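Local coordinates for VWFA domain-containing protein (PDB 3IBS) that is of unknown function but is probably membrane-bound and binds a magnesium ion through its von Willebrand factor type A domain, in what is probably a MIDAS, at residues A[54-66]-A[86-100]. Sequence-based numbering, arbitrary orientation.
Sequences GMIVFAGDAFTQL and LISKQGTAIGEAINL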
loop_
_atom_site.group_PDB
_atom_site.type_symbol
_atom_site.label_atom_id
_atom_site.label_comp_id
_atom_site.label_asym_id
_atom_site.label_seq_id
_atom_site.Cartn_x
_atom_site.Cartn_y
_atom_site.Cartn_z
ATOM N N GLY A 54 7.424 -22.113 -24.851
ATOM C CA GLY A 54 8.422 -22.305 -23.797
ATOM C C GLY A 54 8.326 -21.156 -22.813
ATOM O O GLY A 54 7.691 -20.139 -23.102
HETATM N N MSE A 55 8.929 -21.314 -21.646
HETATM C CA MSE A 55 8.883 -20.256 -20.637
HETATM C C MSE A 55 10.200 -20.126 -19.898
HETATM O O MSE A 55 10.846 -21.135 -19.541
HETATM C CB MSE A 55 7.780 -20.516 -19.603
HETATM C CG MSE A 55 6.375 -20.692 -20.196
HETATM SE SE MSE A 55 5.070 -21.089 -18.765
HETATM C CE MSE A 55 5.240 -19.325 -18.012
ATOM N N ILE A 56 10.566 -18.878 -19.658
ATOM C CA ILE A 56 11.748 -18.517 -18.881
ATOM C C ILE A 56 11.246 -17.617 -17.773
ATOM O O ILE A 56 10.342 -16.819 -18.016
ATOM C CB ILE A 56 12.717 -17.718 -19.771
ATOM C CG1 ILE A 56 13.445 -18.670 -20.721
ATOM C CG2 ILE A 56 13.700 -16.874 -18.944
ATOM C CD1 ILE A 56 13.963 -17.992 -21.954
ATOM N N VAL A 57 11.767 -17.790 -16.558
ATOM C CA VAL A 57 11.483 -16.861 -15.482
ATOM C C VAL A 57 12.776 -16.095 -15.178
ATOM O O VAL A 57 13.878 -16.627 -15.381
ATOM C CB VAL A 57 10.869 -17.555 -14.231
ATOM C CG1 VAL A 57 9.454 -18.082 -14.536
ATOM C CG2 VAL A 57 11.756 -18.725 -13.749
ATOM N N PHE A 58 12.656 -14.832 -14.772
ATOM C CA PHE A 58 13.857 -14.058 -14.451
ATOM C C PHE A 58 13.638 -13.079 -13.323
ATOM O O PHE A 58 12.519 -12.566 -13.086
ATOM C CB PHE A 58 14.416 -13.331 -15.696
ATOM C CG PHE A 58 13.559 -12.173 -16.182
ATOM C CD1 PHE A 58 13.773 -10.869 -15.691
ATOM C CD2 PHE A 58 12.568 -12.378 -17.138
ATOM C CE1 PHE A 58 13.003 -9.798 -16.138
ATOM C CE2 PHE A 58 11.793 -11.320 -17.606
ATOM C CZ PHE A 58 11.989 -10.027 -17.110
ATOM N N ALA A 59 14.730 -12.828 -12.613
ATOM C CA ALA A 59 14.814 -11.676 -11.757
ATOM C C ALA A 59 16.248 -11.175 -11.927
ATOM O O ALA A 59 16.579 -10.637 -12.981
ATOM C CB ALA A 59 14.453 -12.050 -10.296
ATOM N N GLY A 60 17.105 -11.373 -10.932
ATOM C CA GLY A 60 18.541 -11.088 -11.081
ATOM C C GLY A 60 19.261 -12.050 -12.015
ATOM O O GLY A 60 20.270 -11.679 -12.628
ATOM N N ASP A 61 18.755 -13.279 -12.108
ATOM C CA ASP A 61 19.190 -14.272 -13.099
ATOM C C ASP A 61 17.975 -14.703 -13.916
ATOM O O ASP A 61 16.832 -14.383 -13.543
ATOM C CB ASP A 61 19.770 -15.527 -12.403
ATOM C CG ASP A 61 21.065 -15.239 -11.615
ATOM O OD1 ASP A 61 21.930 -14.473 -12.109
ATOM O OD2 ASP A 61 21.216 -15.780 -10.489
ATOM N N ALA A 62 18.213 -15.458 -14.991
ATOM C CA ALA A 62 17.153 -16.064 -15.791
ATOM C C ALA A 62 17.346 -17.571 -15.905
ATOM O O ALA A 62 18.451 -18.027 -16.062
ATOM C CB ALA A 62 17.112 -15.450 -17.190
ATOM N N PHE A 63 16.259 -18.335 -15.863
ATOM C CA PHE A 63 16.342 -19.748 -16.180
ATOM C C PHE A 63 15.117 -20.264 -16.922
ATOM O O PHE A 63 14.055 -19.643 -16.897
ATOM C CB PHE A 63 16.710 -20.598 -14.936
ATOM C CG PHE A 63 15.567 -20.877 -13.990
ATOM C CD1 PHE A 63 14.682 -21.940 -14.224
ATOM C CD2 PHE A 63 15.417 -20.130 -12.824
ATOM C CE1 PHE A 63 13.624 -22.226 -13.317
ATOM C CE2 PHE A 63 14.370 -20.407 -11.915
ATOM C CZ PHE A 63 13.475 -21.454 -12.165
ATOM N N THR A 64 15.293 -21.399 -17.588
ATOM C CA THR A 64 14.237 -22.047 -18.333
ATOM C C THR A 64 13.274 -22.745 -17.400
ATOM O O THR A 64 13.656 -23.682 -16.686
ATOM C CB THR A 64 14.830 -23.100 -19.300
ATOM O OG1 THR A 64 15.686 -22.432 -20.244
ATOM C CG2 THR A 64 13.692 -23.844 -20.057
ATOM N N GLN A 65 12.025 -22.311 -17.419
ATOM C CA GLN A 65 10.989 -22.910 -16.564
ATOM C C GLN A 65 10.321 -24.018 -17.344
ATOM O O GLN A 65 10.057 -25.070 -16.811
ATOM C CB GLN A 65 9.961 -21.855 -16.100
ATOM C CG GLN A 65 8.637 -22.407 -15.450
ATOM C CD GLN A 65 8.846 -22.898 -14.023
ATOM O OE1 GLN A 65 9.946 -22.767 -13.462
ATOM N NE2 GLN A 65 7.793 -23.464 -13.420
ATOM N N LEU A 66 10.083 -23.781 -18.625
ATOM C CA LEU A 66 9.443 -24.755 -19.502
ATOM C C LEU A 66 10.187 -24.798 -20.841
ATOM O O LEU A 66 10.218 -23.806 -21.556
ATOM C CB LEU A 66 7.967 -24.395 -19.709
ATOM C CG LEU A 66 7.163 -25.261 -20.689
ATOM C CD1 LEU A 66 6.767 -26.618 -20.045
ATOM C CD2 LEU A 66 5.946 -24.500 -21.179
ATOM N N LEU A 86 11.328 -18.956 -6.717
ATOM C CA LEU A 86 12.153 -19.711 -7.680
ATOM C C LEU A 86 13.549 -19.094 -7.893
ATOM O O LEU A 86 14.492 -19.804 -8.216
ATOM C CB LEU A 86 11.443 -19.850 -9.033
ATOM C CG LEU A 86 10.165 -20.680 -9.023
ATOM C CD1 LEU A 86 9.526 -20.598 -10.414
ATOM C CD2 LEU A 86 10.448 -22.141 -8.575
ATOM N N ILE A 87 13.659 -17.771 -7.756
ATOM C CA ILE A 87 14.946 -17.072 -7.917
ATOM C C ILE A 87 15.172 -16.125 -6.745
ATOM O O ILE A 87 14.399 -15.189 -6.537
ATOM C CB ILE A 87 15.003 -16.250 -9.236
ATOM C CG1 ILE A 87 14.782 -17.147 -10.457
ATOM C CG2 ILE A 87 16.346 -15.478 -9.351
ATOM C CD1 ILE A 87 14.548 -16.381 -11.740
ATOM N N SER A 88 16.242 -16.345 -5.990
ATOM C CA SER A 88 16.541 -15.467 -4.846
ATOM C C SER A 88 17.319 -14.189 -5.209
ATOM O O SER A 88 17.059 -13.142 -4.638
ATOM C CB SER A 88 17.247 -16.233 -3.725
ATOM O OG SER A 88 18.365 -16.920 -4.243
ATOM N N LYS A 89 18.259 -14.270 -6.146
ATOM C CA LYS A 89 18.993 -13.089 -6.614
ATOM C C LYS A 89 18.045 -12.061 -7.238
ATOM O O LYS A 89 17.331 -12.362 -8.204
ATOM C CB LYS A 89 20.058 -13.503 -7.629
ATOM C CG LYS A 89 20.794 -12.353 -8.279
ATOM C CD LYS A 89 22.009 -12.841 -9.041
ATOM C CE LYS A 89 22.692 -11.710 -9.798
ATOM N NZ LYS A 89 23.963 -12.191 -10.437
ATOM N N GLN A 90 18.032 -10.845 -6.690
ATOM C CA GLN A 90 17.106 -9.839 -7.204
ATOM C C GLN A 90 17.725 -9.018 -8.343
ATOM O O GLN A 90 18.936 -9.020 -8.533
ATOM C CB GLN A 90 16.479 -9.002 -6.066
ATOM C CG GLN A 90 15.479 -9.843 -5.190
ATOM C CD GLN A 90 14.383 -10.542 -6.048
ATOM O OE1 GLN A 90 13.505 -9.871 -6.609
ATOM N NE2 GLN A 90 14.435 -11.886 -6.131
ATOM N N GLY A 91 16.875 -8.376 -9.135
ATOM C CA GLY A 91 17.316 -7.606 -10.303
ATOM C C GLY A 91 16.268 -7.733 -11.387
ATOM O O GLY A 91 15.204 -8.342 -11.176
ATOM N N THR A 92 16.551 -7.154 -12.549
ATOM C CA THR A 92 15.610 -7.148 -13.660
ATOM C C THR A 92 16.391 -7.495 -14.924
ATOM O O THR A 92 16.577 -6.644 -15.802
ATOM C CB THR A 92 14.919 -5.766 -13.816
ATOM O OG1 THR A 92 14.425 -5.327 -12.547
ATOM C CG2 THR A 92 13.728 -5.840 -14.817
ATOM N N ALA A 93 16.825 -8.749 -15.011
ATOM C CA ALA A 93 17.750 -9.181 -16.070
ATOM C C ALA A 93 17.045 -9.567 -17.367
ATOM O O ALA A 93 17.076 -10.731 -17.790
ATOM C CB ALA A 93 18.655 -10.323 -15.561
ATOM N N ILE A 94 16.394 -8.577 -17.987
ATOM C CA ILE A 94 15.632 -8.777 -19.222
ATOM C C ILE A 94 16.535 -9.241 -20.391
ATOM O O ILE A 94 16.138 -10.111 -21.167
ATOM C CB ILE A 94 14.808 -7.507 -19.637
ATOM C CG1 ILE A 94 13.762 -7.140 -18.569
ATOM C CG2 ILE A 94 14.091 -7.745 -20.994
ATOM C CD1 ILE A 94 13.209 -5.689 -18.728
ATOM N N GLY A 95 17.722 -8.647 -20.513
ATOM C CA GLY A 95 18.698 -9.037 -21.543
ATOM C C GLY A 95 19.116 -10.497 -21.468
ATOM O O GLY A 95 19.065 -11.211 -22.476
ATOM N N GLU A 96 19.520 -10.943 -20.276
ATOM C CA GLU A 96 19.819 -12.352 -20.042
ATOM C C GLU A 96 18.635 -13.267 -20.433
ATOM O O GLU A 96 18.841 -14.319 -21.050
ATOM C CB GLU A 96 20.236 -12.591 -18.581
ATOM C CG GLU A 96 21.585 -11.964 -18.197
ATOM C CD GLU A 96 21.944 -12.161 -16.719
ATOM O OE1 GLU A 96 21.451 -13.122 -16.092
ATOM O OE2 GLU A 96 22.726 -11.350 -16.173
ATOM N N ALA A 97 17.406 -12.851 -20.114
ATOM C CA ALA A 97 16.233 -13.673 -20.437
ATOM C C ALA A 97 16.005 -13.762 -21.952
ATOM O O ALA A 97 15.791 -14.848 -22.490
ATOM C CB ALA A 97 14.971 -13.173 -19.699
ATOM N N ILE A 98 16.105 -12.621 -22.639
ATOM C CA ILE A 98 15.971 -12.586 -24.089
ATOM C C ILE A 98 17.057 -13.419 -24.751
ATOM O O ILE A 98 16.767 -14.151 -25.709
ATOM C CB ILE A 98 15.993 -11.119 -24.647
ATOM C CG1 ILE A 98 14.742 -10.351 -24.202
ATOM C CG2 ILE A 98 16.100 -11.103 -26.192
ATOM C CD1 ILE A 98 14.769 -8.835 -24.572
ATOM N N ASN A 99 18.295 -13.301 -24.265
ATOM C CA ASN A 99 19.431 -14.054 -24.841
ATOM C C ASN A 99 19.230 -15.553 -24.630
ATOM O O ASN A 99 19.489 -16.346 -25.534
ATOM C CB ASN A 99 20.768 -13.641 -24.227
ATOM C CG ASN A 99 21.260 -12.287 -24.724
ATOM O OD1 ASN A 99 20.810 -11.753 -25.769
ATOM N ND2 ASN A 99 22.210 -11.732 -23.986
ATOM N N LEU A 100 18.758 -15.936 -23.436
ATOM C CA LEU A 100 18.439 -17.345 -23.173
ATOM C C LEU A 100 17.304 -17.816 -24.099
ATOM O O LEU A 100 17.352 -18.918 -24.660
ATOM C CB LEU A 100 18.061 -17.552 -21.698
ATOM C CG LEU A 100 17.626 -18.952 -21.217
ATOM C CD1 LEU A 100 18.727 -20.035 -21.471
ATOM C CD2 LEU A 100 17.228 -18.894 -19.727
#
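Phe-58 reaches from the end of strand 54-58, one strand in from the sheet's edge, onto the start of helix 94-100. Its CB lies 4.0 Å from Ala-97 CB, and with chi1 at 71° CG sits between the backbone N and the carbonyl carbon, which lays the ring across the first helical turn. CG (3.9 Å) and CD2 (3.6 Å) touch the same Ala-97 CB, CD1 meets the backbone N of Ala-93, and CE1 and CZ both rest on CG1 of Ile-94, a residue whose CA lies over one face, toward the rim; the Thr-92 methyl comes in at the edge. A leucine in place of Phe-58 would probably leave Ile-94 CG1 and the Thr-92 methyl without their aromatic neighbour and open a gap under the helix start. On the other side of the hairpin Ile-87 CD1 packs 3.6 Å from Phe-58 CA. Two backbone bonds, Ala-93 N to Ala-59 O (2.8 Å) and Gly-60 N to Lys-89 O (2.9 Å), hold the hairpin tip against loop 89-93. Thr-92 OG1 also bonds Glu-122 O, and Gln-90 OE1 accepts a hydrogen bond from Asn-22 N. The loop passes the magnesium bound by Ser-21 and Ser-23, consistent with the metal-ion-dependent adhesion site (MIDAS) of von Willebrand factor A folds.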